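Side-chain contacts in threonine synthase (Brucella melitensis bv. 1, PDB 4F4F), which probably catalyses the pyridoxal-phosphate-dependent conversion of O-phospho-L-homoserine and water into L-threonine and phosphate, the last step of threonine biosynthesis: residues 35-40 against 227-232; 106-111 against 236-241. One frame throughout, in Å; residues are numbered along the deposited sequence.

Contact 1: residues 35-40 against 227-232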
ATOM      1  N   TYR A  35       0.992  -1.473  14.940  1.00 11.53           N
ATOM      2  CA  TYR A  35       1.143  -0.146  15.548  1.00 11.37           C
ATOM      3  C   TYR A  35       0.245   0.939  14.951  1.00 11.25           C
ATOM      4  O   TYR A  35       0.081   1.032  13.739  1.00 11.66           O
ATOM      5  CB  TYR A  35       2.624   0.282  15.532  1.00 11.79           C
ATOM      6  CG  TYR A  35       3.380  -0.314  16.679  1.00 12.42           C
ATOM      7  CD1 TYR A  35       3.131   0.115  17.964  1.00 12.36           C
ATOM      8  CD2 TYR A  35       4.339  -1.304  16.499  1.00 13.34           C
ATOM      9  CE1 TYR A  35       3.774  -0.413  19.046  1.00 13.10           C
ATOM     10  CE2 TYR A  35       5.032  -1.837  17.586  1.00 14.12           C
ATOM     11  CZ  TYR A  35       4.759  -1.373  18.865  1.00 13.87           C
ATOM     12  OH  TYR A  35       5.410  -1.866  20.004  1.00 14.62           O
ATOM     13  N   LEU A  36      -0.320   1.759  15.837  1.00 10.99           N
ATOM     14  CA  LEU A  36      -1.125   2.913  15.466  1.00 10.92           C
ATOM     15  C   LEU A  36      -0.777   4.094  16.351  1.00 10.71           C
ATOM     16  O   LEU A  36      -0.342   3.907  17.478  1.00 10.81           O
ATOM     17  CB  LEU A  36      -2.613   2.633  15.642  1.00 10.73           C
ATOM     18  CG  LEU A  36      -3.313   1.751  14.631  1.00 11.22           C
ATOM     19  CD1 LEU A  36      -4.716   1.367  15.173  1.00 10.95           C
ATOM     20  CD2 LEU A  36      -3.391   2.456  13.279  1.00 11.40           C
ATOM     21  N   PRO A  37      -0.985   5.327  15.845  1.00 11.08           N
ATOM     22  CA  PRO A  37      -0.764   6.475  16.683  1.00 11.77           C
ATOM     23  C   PRO A  37      -1.588   6.452  17.947  1.00 12.13           C
ATOM     24  O   PRO A  37      -2.728   6.063  17.911  1.00 12.15           O
ATOM     25  CB  PRO A  37      -1.159   7.676  15.813  1.00 11.71           C
ATOM     26  CG  PRO A  37      -1.413   7.172  14.497  1.00 11.81           C
ATOM     27  CD  PRO A  37      -1.316   5.690  14.456  1.00 11.50           C
ATOM     28  N   GLN A  38      -0.981   6.867  19.061  1.00 13.11           N
ATOM     29  CA  GLN A  38      -1.681   6.928  20.327  1.00 14.36           C
ATOM     30  C   GLN A  38      -2.809   7.967  20.237  1.00 14.72           C
ATOM     31  O   GLN A  38      -3.839   7.843  20.891  1.00 14.24           O
ATOM     32  CB  GLN A  38      -0.694   7.326  21.395  1.00 16.06           C
ATOM     33  CG  GLN A  38      -1.263   7.367  22.799  1.00 17.82           C
ATOM     34  CD  GLN A  38      -0.217   7.784  23.780  1.00 19.90           C
ATOM     35  OE1 GLN A  38       0.094   8.971  23.913  1.00 22.59           O
ATOM     36  NE2 GLN A  38       0.317   6.831  24.487  1.00 20.72           N
ATOM     37  N   GLU A  39      -2.564   9.015  19.454  1.00 15.09           N
ATOM     38  CA  GLU A  39      -3.598   9.969  19.089  1.00 16.53           C
ATOM     39  C   GLU A  39      -3.341  10.460  17.689  1.00 15.11           C
ATOM     40  O   GLU A  39      -2.204  10.403  17.193  1.00 15.18           O
ATOM     41  CB  GLU A  39      -3.605  11.179  20.013  1.00 19.70           C
ATOM     42  CG  GLU A  39      -2.295  11.923  20.032  1.00 22.63           C
ATOM     43  CD  GLU A  39      -1.591  11.776  21.357  1.00 26.92           C
ATOM     44  OE1 GLU A  39      -0.907  12.759  21.724  1.00 33.31           O
ATOM     45  OE2 GLU A  39      -1.741  10.723  22.045  1.00 28.62           O
ATOM     46  N   TYR A  40      -4.396  10.947  17.050  1.00 13.90           N
ATOM     47  CA  TYR A  40      -4.265  11.461  15.705  1.00 12.99           C
ATOM     48  C   TYR A  40      -4.006  12.963  15.714  1.00 13.40           C
ATOM     49  O   TYR A  40      -4.696  13.721  16.389  1.00 13.04           O
ATOM     50  CB  TYR A  40      -5.487  11.131  14.871  1.00 13.19           C
ATOM     51  CG  TYR A  40      -5.521   9.675  14.543  1.00 12.70           C
ATOM     52  CD1 TYR A  40      -4.661   9.133  13.607  1.00 12.55           C
ATOM     53  CD2 TYR A  40      -6.346   8.815  15.249  1.00 12.79           C
ATOM     54  CE1 TYR A  40      -4.681   7.792  13.322  1.00 12.45           C
ATOM     55  CE2 TYR A  40      -6.355   7.464  14.971  1.00 12.40           C
ATOM     56  CZ  TYR A  40      -5.530   6.964  14.022  1.00 12.12           C
ATOM     57  OH  TYR A  40      -5.567   5.620  13.829  1.00 11.72           O
ATOM     58  N   ILE A 227       2.045  -4.276   6.420  1.00 23.84           N
ATOM     59  CA  ILE A 227       1.616  -3.905   7.788  1.00 22.79           C
ATOM     60  C   ILE A 227       2.486  -2.911   8.584  1.00 21.72           C
ATOM     61  O   ILE A 227       2.089  -2.485   9.677  1.00 20.66           O
ATOM     62  CB  ILE A 227       1.290  -5.166   8.657  1.00 23.16           C
ATOM     63  CG1 ILE A 227       2.508  -6.075   8.914  1.00 23.52           C
ATOM     64  CG2 ILE A 227       0.144  -5.969   8.029  1.00 22.45           C
ATOM     65  CD1 ILE A 227       3.509  -5.517   9.912  1.00 23.36           C
ATOM     66  N   ASN A 228       3.635  -2.498   8.062  1.00 21.51           N
ATOM     67  CA  ASN A 228       4.414  -1.479   8.746  1.00 20.82           C
ATOM     68  C   ASN A 228       3.616  -0.176   8.680  1.00 19.27           C
ATOM     69  O   ASN A 228       3.026   0.124   7.659  1.00 18.97           O
ATOM     70  CB  ASN A 228       5.777  -1.287   8.073  1.00 23.76           C
ATOM     71  CG  ASN A 228       6.757  -0.483   8.941  1.00 24.80           C
ATOM     72  OD1 ASN A 228       6.508   0.693   9.334  1.00 27.37           O
ATOM     73  ND2 ASN A 228       7.860  -1.100   9.263  1.00 24.64           N
ATOM     74  N   TRP A 229       3.570   0.544   9.785  1.00 18.53           N
ATOM     75  CA  TRP A 229       2.930   1.852   9.851  1.00 18.56           C
ATOM     76  C   TRP A 229       3.416   2.780   8.723  1.00 19.12           C
ATOM     77  O   TRP A 229       2.644   3.548   8.229  1.00 17.70           O
ATOM     78  CB  TRP A 229       3.105   2.459  11.240  1.00 17.66           C
ATOM     79  CG  TRP A 229       2.636   3.880  11.304  1.00 17.30           C
ATOM     80  CD1 TRP A 229       3.407   5.034  11.453  1.00 16.92           C
ATOM     81  CD2 TRP A 229       1.246   4.358  11.120  1.00 16.47           C
ATOM     82  NE1 TRP A 229       2.618   6.149  11.389  1.00 16.73           N
ATOM     83  CE2 TRP A 229       1.302   5.809  11.222  1.00 16.24           C
ATOM     84  CE3 TRP A 229       0.017   3.735  10.909  1.00 16.06           C
ATOM     85  CZ2 TRP A 229       0.175   6.584  11.093  1.00 15.92           C
ATOM     86  CZ3 TRP A 229      -1.115   4.529  10.804  1.00 15.75           C
ATOM     87  CH2 TRP A 229      -1.033   5.917  10.878  1.00 15.79           C
ATOM     88  N   ALA A 230       4.667   2.662   8.235  1.00 21.05           N
ATOM     89  CA  ALA A 230       5.174   3.604   7.191  1.00 22.03           C
ATOM     90  C   ALA A 230       4.774   3.219   5.765  1.00 23.48           C
ATOM     91  O   ALA A 230       4.930   4.025   4.825  1.00 24.86           O
ATOM     92  CB  ALA A 230       6.680   3.788   7.316  1.00 23.63           C
ATOM     93  N   ARG A 231       4.223   2.032   5.564  1.00 22.74           N
ATOM     94  CA  ARG A 231       3.513   1.784   4.306  1.00 23.17           C
ATOM     95  C   ARG A 231       2.179   2.471   4.298  1.00 22.17           C
ATOM     96  O   ARG A 231       1.574   2.662   3.227  1.00 24.01           O
ATOM     97  CB  ARG A 231       3.279   0.276   4.048  1.00 23.88           C
ATOM     98  CG  ARG A 231       4.511  -0.468   3.572  1.00 24.97           C
ATOM     99  CD  ARG A 231       4.758  -0.279   2.079  1.00 25.37           C
ATOM    100  NE  ARG A 231       3.796  -1.045   1.310  1.00 25.79           N
ATOM    101  CZ  ARG A 231       3.904  -2.350   1.034  1.00 29.07           C
ATOM    102  NH1 ARG A 231       4.959  -3.060   1.430  1.00 28.98           N
ATOM    103  NH2 ARG A 231       2.930  -2.974   0.364  1.00 30.03           N
ATOM    104  N   ILE A 232       1.633   2.761   5.479  1.00 19.59           N
ATOM    105  CA  ILE A 232       0.314   3.387   5.498  1.00 17.65           C
ATOM    106  C   ILE A 232       0.422   4.894   5.597  1.00 15.53           C
ATOM    107  O   ILE A 232      -0.186   5.611   4.837  1.00 14.70           O
ATOM    108  CB  ILE A 232      -0.545   2.863   6.647  1.00 17.97           C
ATOM    109  CG1 ILE A 232      -0.842   1.363   6.413  1.00 18.81           C
ATOM    110  CG2 ILE A 232      -1.840   3.680   6.754  1.00 17.69           C
ATOM    111  CD1 ILE A 232      -1.718   0.783   7.508  1.00 19.67           C
TER
HETATM  112  O   HOH W   1       2.742  -2.435  12.894  1.00 18.94           O
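P37 sets the CD corner of its ring over one face of the W229 indole, offset toward the rim, the two side chains crossing at about a right angle. CD makes the CH-pi contact, 3.8 Å from the centroid of the six-membered ring and 18° from the normal, while P37 CG reaches W229 CZ2 at 3.8 Å. L36 crosses the indole at about a right angle, its CD2 4.0 Å from W229 CZ3. The peptide oxygen of Y35 completes the contact at W229 CE3. W229 carries CG anti to its backbone N (chi1 172°), which sends the indole out from the weakly bonded helical turn of about 229-232 to meet the strand. That strand, 35-37, pairs antiparallel with strand 8-10 in a two-stranded sheet of the N-terminal region, and the indole also meets the ring of Y8. Behind W229, N228 occupies the N-cap position: its OD1 accepts from A230 N at 2.9 Å, a nearly straight bond (174°). A water accepts from Y35 N at 2.9 Å and lies 3.3 Å from I227 O, to which it may donate. Further out, R323 ties the segments together with NH2 on Y35 O and NH1 on I227 O, and L36 packs against helix 321-328.

Contact 2: residues 106-111 against 236-241; sequences LELFHG and VVYYFT
L108 overlaps one face of the Y238 ring with both of its methyl groups, the side chains crossing at about a right angle. CD2 stands over the middle of the ring, 3.9 Å from the centroid and 12° from the normal, a CH-pi contact. CD1 extends along the same face toward the phenol end, where it lies 3.8 Å from Y238 CZ and 3.9 Å from Y238 OH. L106 adds a second, oblique contact nearer the root of the tyrosine: its CD2 touches Y238 CD1 at 3.8 Å and also approaches Y238 O. Y238 holds CG between its backbone N and carbonyl carbon (chi1 52°), a rotamer that brings the ring off the helix toward both leucines. No hydrogen bond crosses between the segments; the phenol OH is bonded to Q235.

Past E107 the strand gives way to loop, and the imidazole of H110 reaches back along the chain, its NE2 donating to E107 OE1 at 2.8 Å. The bond lies in the imidazole plane but reaches the carboxylate from above its plane. E107 OE2 has a second partner in the hydroxyl of Y386.

L106 and L108 are bonded through their backbones to strand 409-413 of the mixed sheet, and L108 also packs against F116 of the cofactor pocket, its side chain about 5 Å from that of T414. The Y238 side chain comes within about 4 Å of that of D264. Helix 236-245 thus packs against the end of strand 103-107 close to the cofactor pocket, as expected of a fold-type II pyridoxal-phosphate enzyme such as threonine synthase.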
ATOM      1  N   LEU A 106      -8.241   9.574  -9.165  1.00 11.32           N
ATOM      2  CA  LEU A 106      -6.972  10.017  -8.593  1.00 11.07           C
ATOM      3  C   LEU A 106      -5.907   9.033  -9.076  1.00 11.29           C
ATOM      4  O   LEU A 106      -5.917   7.860  -8.703  1.00 11.15           O
ATOM      5  CB  LEU A 106      -6.988   9.999  -7.062  1.00 10.73           C
ATOM      6  CG  LEU A 106      -5.746  10.573  -6.359  1.00 10.54           C
ATOM      7  CD1 LEU A 106      -5.477  12.000  -6.833  1.00 10.55           C
ATOM      8  CD2 LEU A 106      -6.009  10.577  -4.861  1.00 10.53           C
ATOM      9  N   GLU A 107      -5.009   9.514  -9.926  1.00 11.60           N
ATOM     10  CA  GLU A 107      -4.020   8.642 -10.563  1.00 11.95           C
ATOM     11  C   GLU A 107      -2.821   8.477  -9.651  1.00 11.81           C
ATOM     12  O   GLU A 107      -1.992   9.397  -9.509  1.00 11.70           O
ATOM     13  CB  GLU A 107      -3.593   9.235 -11.898  1.00 12.55           C
ATOM     14  CG  GLU A 107      -4.744   9.306 -12.890  1.00 12.92           C
ATOM     15  CD  GLU A 107      -4.331   9.779 -14.269  1.00 13.80           C
ATOM     16  OE1 GLU A 107      -3.335  10.547 -14.400  1.00 13.87           O
ATOM     17  OE2 GLU A 107      -5.012   9.365 -15.230  1.00 14.13           O
ATOM     18  N   LEU A 108      -2.699   7.301  -9.066  1.00 11.78           N
ATOM     19  CA  LEU A 108      -1.562   7.004  -8.180  1.00 11.90           C
ATOM     20  C   LEU A 108      -0.407   6.277  -8.867  1.00 12.45           C
ATOM     21  O   LEU A 108       0.418   5.615  -8.199  1.00 12.84           O
ATOM     22  CB  LEU A 108      -2.081   6.211  -6.984  1.00 11.64           C
ATOM     23  CG  LEU A 108      -3.212   6.874  -6.202  1.00 11.41           C
ATOM     24  CD1 LEU A 108      -3.655   5.936  -5.051  1.00 11.25           C
ATOM     25  CD2 LEU A 108      -2.784   8.264  -5.721  1.00 11.21           C
ATOM     26  N   PHE A 109      -0.359   6.374 -10.204  1.00 12.68           N
ATOM     27  CA  PHE A 109       0.537   5.546 -11.002  1.00 13.02           C
ATOM     28  C   PHE A 109       1.585   6.314 -11.812  1.00 13.57           C
ATOM     29  O   PHE A 109       2.136   5.792 -12.769  1.00 13.88           O
ATOM     30  CB  PHE A 109      -0.291   4.614 -11.916  1.00 13.27           C
ATOM     31  CG  PHE A 109      -1.285   5.328 -12.815  1.00 13.10           C
ATOM     32  CD1 PHE A 109      -0.863   6.139 -13.862  1.00 13.44           C
ATOM     33  CD2 PHE A 109      -2.662   5.137 -12.646  1.00 12.98           C
ATOM     34  CE1 PHE A 109      -1.796   6.781 -14.725  1.00 13.52           C
ATOM     35  CE2 PHE A 109      -3.575   5.772 -13.479  1.00 13.11           C
ATOM     36  CZ  PHE A 109      -3.141   6.589 -14.531  1.00 13.26           C
ATOM     37  N   HIS A 110       1.898   7.548 -11.410  1.00 13.54           N
ATOM     38  CA  HIS A 110       2.968   8.308 -12.058  1.00 13.88           C
ATOM     39  C   HIS A 110       4.352   8.110 -11.481  1.00 14.29           C
ATOM     40  O   HIS A 110       5.322   8.749 -11.918  1.00 14.67           O
ATOM     41  CB  HIS A 110       2.586   9.772 -12.117  1.00 13.72           C
ATOM     42  CG  HIS A 110       1.376  10.019 -12.984  1.00 13.72           C
ATOM     43  ND1 HIS A 110       1.465  10.167 -14.311  1.00 14.01           N
ATOM     44  CD2 HIS A 110       0.029  10.084 -12.662  1.00 13.23           C
ATOM     45  CE1 HIS A 110       0.239  10.327 -14.816  1.00 14.27           C
ATOM     46  NE2 HIS A 110      -0.641  10.293 -13.798  1.00 13.59           N
ATOM     47  N   GLY A 111       4.466   7.219 -10.497  1.00 14.15           N
ATOM     48  CA  GLY A 111       5.745   6.932  -9.879  1.00 14.33           C
ATOM     49  C   GLY A 111       6.516   5.856 -10.634  1.00 14.78           C
ATOM     50  O   GLY A 111       6.031   5.360 -11.657  1.00 14.65           O
ATOM     51  N   VAL A 236      -1.835   8.894   3.550  1.00 11.81           N
ATOM     52  CA  VAL A 236      -2.743   9.914   4.089  1.00 11.11           C
ATOM     53  C   VAL A 236      -2.721  11.186   3.214  1.00 10.83           C
ATOM     54  O   VAL A 236      -3.750  11.825   2.997  1.00 10.50           O
ATOM     55  CB  VAL A 236      -2.365  10.255   5.536  1.00 11.13           C
ATOM     56  CG1 VAL A 236      -3.277  11.374   6.086  1.00 11.09           C
ATOM     57  CG2 VAL A 236      -2.451   9.024   6.430  1.00 10.74           C
ATOM     58  N   VAL A 237      -1.556  11.484   2.641  1.00 10.62           N
ATOM     59  CA  VAL A 237      -1.339  12.731   1.976  1.00 10.56           C
ATOM     60  C   VAL A 237      -2.295  12.940   0.796  1.00 10.50           C
ATOM     61  O   VAL A 237      -2.880  14.013   0.648  1.00 10.49           O
ATOM     62  CB  VAL A 237       0.129  12.889   1.523  1.00 10.71           C
ATOM     63  CG1 VAL A 237       0.310  14.212   0.793  1.00 10.78           C
ATOM     64  CG2 VAL A 237       1.090  12.842   2.748  1.00 10.64           C
ATOM     65  N   TYR A 238      -2.432  11.937  -0.068  1.00 10.40           N
ATOM     66  CA  TYR A 238      -3.168  12.177  -1.298  1.00 10.59           C
ATOM     67  C   TYR A 238      -4.681  12.323  -1.070  1.00 10.24           C
ATOM     68  O   TYR A 238      -5.386  12.888  -1.900  1.00  9.97           O
ATOM     69  CB  TYR A 238      -2.825  11.211  -2.402  1.00 11.11           C
ATOM     70  CG  TYR A 238      -2.907   9.768  -2.049  1.00 11.62           C
ATOM     71  CD1 TYR A 238      -4.122   9.152  -1.865  1.00 11.78           C
ATOM     72  CD2 TYR A 238      -1.768   8.987  -2.023  1.00 12.21           C
ATOM     73  CE1 TYR A 238      -4.187   7.789  -1.561  1.00 12.32           C
ATOM     74  CE2 TYR A 238      -1.840   7.641  -1.739  1.00 12.58           C
ATOM     75  CZ  TYR A 238      -3.040   7.059  -1.505  1.00 12.75           C
ATOM     76  OH  TYR A 238      -3.079   5.686  -1.234  1.00 14.48           O
ATOM     77  N   TYR A 239      -5.155  11.861   0.078  1.00  9.83           N
ATOM     78  CA  TYR A 239      -6.540  12.179   0.465  1.00  9.78           C
ATOM     79  C   TYR A 239      -6.696  13.675   0.716  1.00  9.66           C
ATOM     80  O   TYR A 239      -7.608  14.297   0.185  1.00  9.70           O
ATOM     81  CB  TYR A 239      -6.977  11.390   1.680  1.00  9.70           C
ATOM     82  CG  TYR A 239      -7.111   9.946   1.384  1.00  9.65           C
ATOM     83  CD1 TYR A 239      -8.298   9.430   0.900  1.00  9.77           C
ATOM     84  CD2 TYR A 239      -6.054   9.076   1.597  1.00  9.66           C
ATOM     85  CE1 TYR A 239      -8.422   8.086   0.630  1.00  9.74           C
ATOM     86  CE2 TYR A 239      -6.151   7.732   1.284  1.00  9.72           C
ATOM     87  CZ  TYR A 239      -7.365   7.253   0.823  1.00  9.88           C
ATOM     88  OH  TYR A 239      -7.506   5.934   0.575  1.00  9.96           O
ATOM     89  N   PHE A 240      -5.751  14.277   1.432  1.00  9.73           N
ATOM     90  CA  PHE A 240      -5.716  15.720   1.555  1.00  9.79           C
ATOM     91  C   PHE A 240      -5.579  16.473   0.223  1.00  9.92           C
ATOM     92  O   PHE A 240      -6.326  17.424  -0.044  1.00  9.89           O
ATOM     93  CB  PHE A 240      -4.591  16.174   2.508  1.00  9.97           C
ATOM     94  CG  PHE A 240      -4.957  16.042   3.984  1.00  9.96           C
ATOM     95  CD1 PHE A 240      -4.828  14.825   4.649  1.00  9.83           C
ATOM     96  CD2 PHE A 240      -5.392  17.132   4.701  1.00 10.25           C
ATOM     97  CE1 PHE A 240      -5.127  14.711   5.996  1.00  9.87           C
ATOM     98  CE2 PHE A 240      -5.728  17.011   6.036  1.00 10.27           C
ATOM     99  CZ  PHE A 240      -5.589  15.812   6.686  1.00 10.09           C
ATOM    100  N   THR A 241      -4.618  16.089  -0.598  1.00  9.98           N
ATOM    101  CA  THR A 241      -4.359  16.863  -1.829  1.00 10.29           C
ATOM    102  C   THR A 241      -5.559  16.772  -2.798  1.00 10.36           C
ATOM    103  O   THR A 241      -5.975  17.779  -3.389  1.00 10.82           O
ATOM    104  CB  THR A 241      -3.027  16.487  -2.484  1.00 10.47           C
ATOM    105  OG1 THR A 241      -3.038  15.092  -2.887  1.00 10.29           O
ATOM    106  CG2 THR A 241      -1.842  16.792  -1.512  1.00 10.36           C
TER

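From the N terminus, the chain first passes strand 35-37 and then strand 103-107 before reaching the partners of both: helix 229-232 and, directly after it, helix 236-245. Contact 1 closes a loop of 186 residues and contact 2 one of 124. Because each first segment precedes both second ones and the order is kept, the two loops cross rather than nest. Contact 1 joins the small N-terminal sheet to the cofactor-binding region, whereas contact 2 lies within that region, between its mixed sheet and a helix. Their centres are 18 Å apart, linked through the consecutive helices, with contact 2 the nearer to the pyridoxal phosphate.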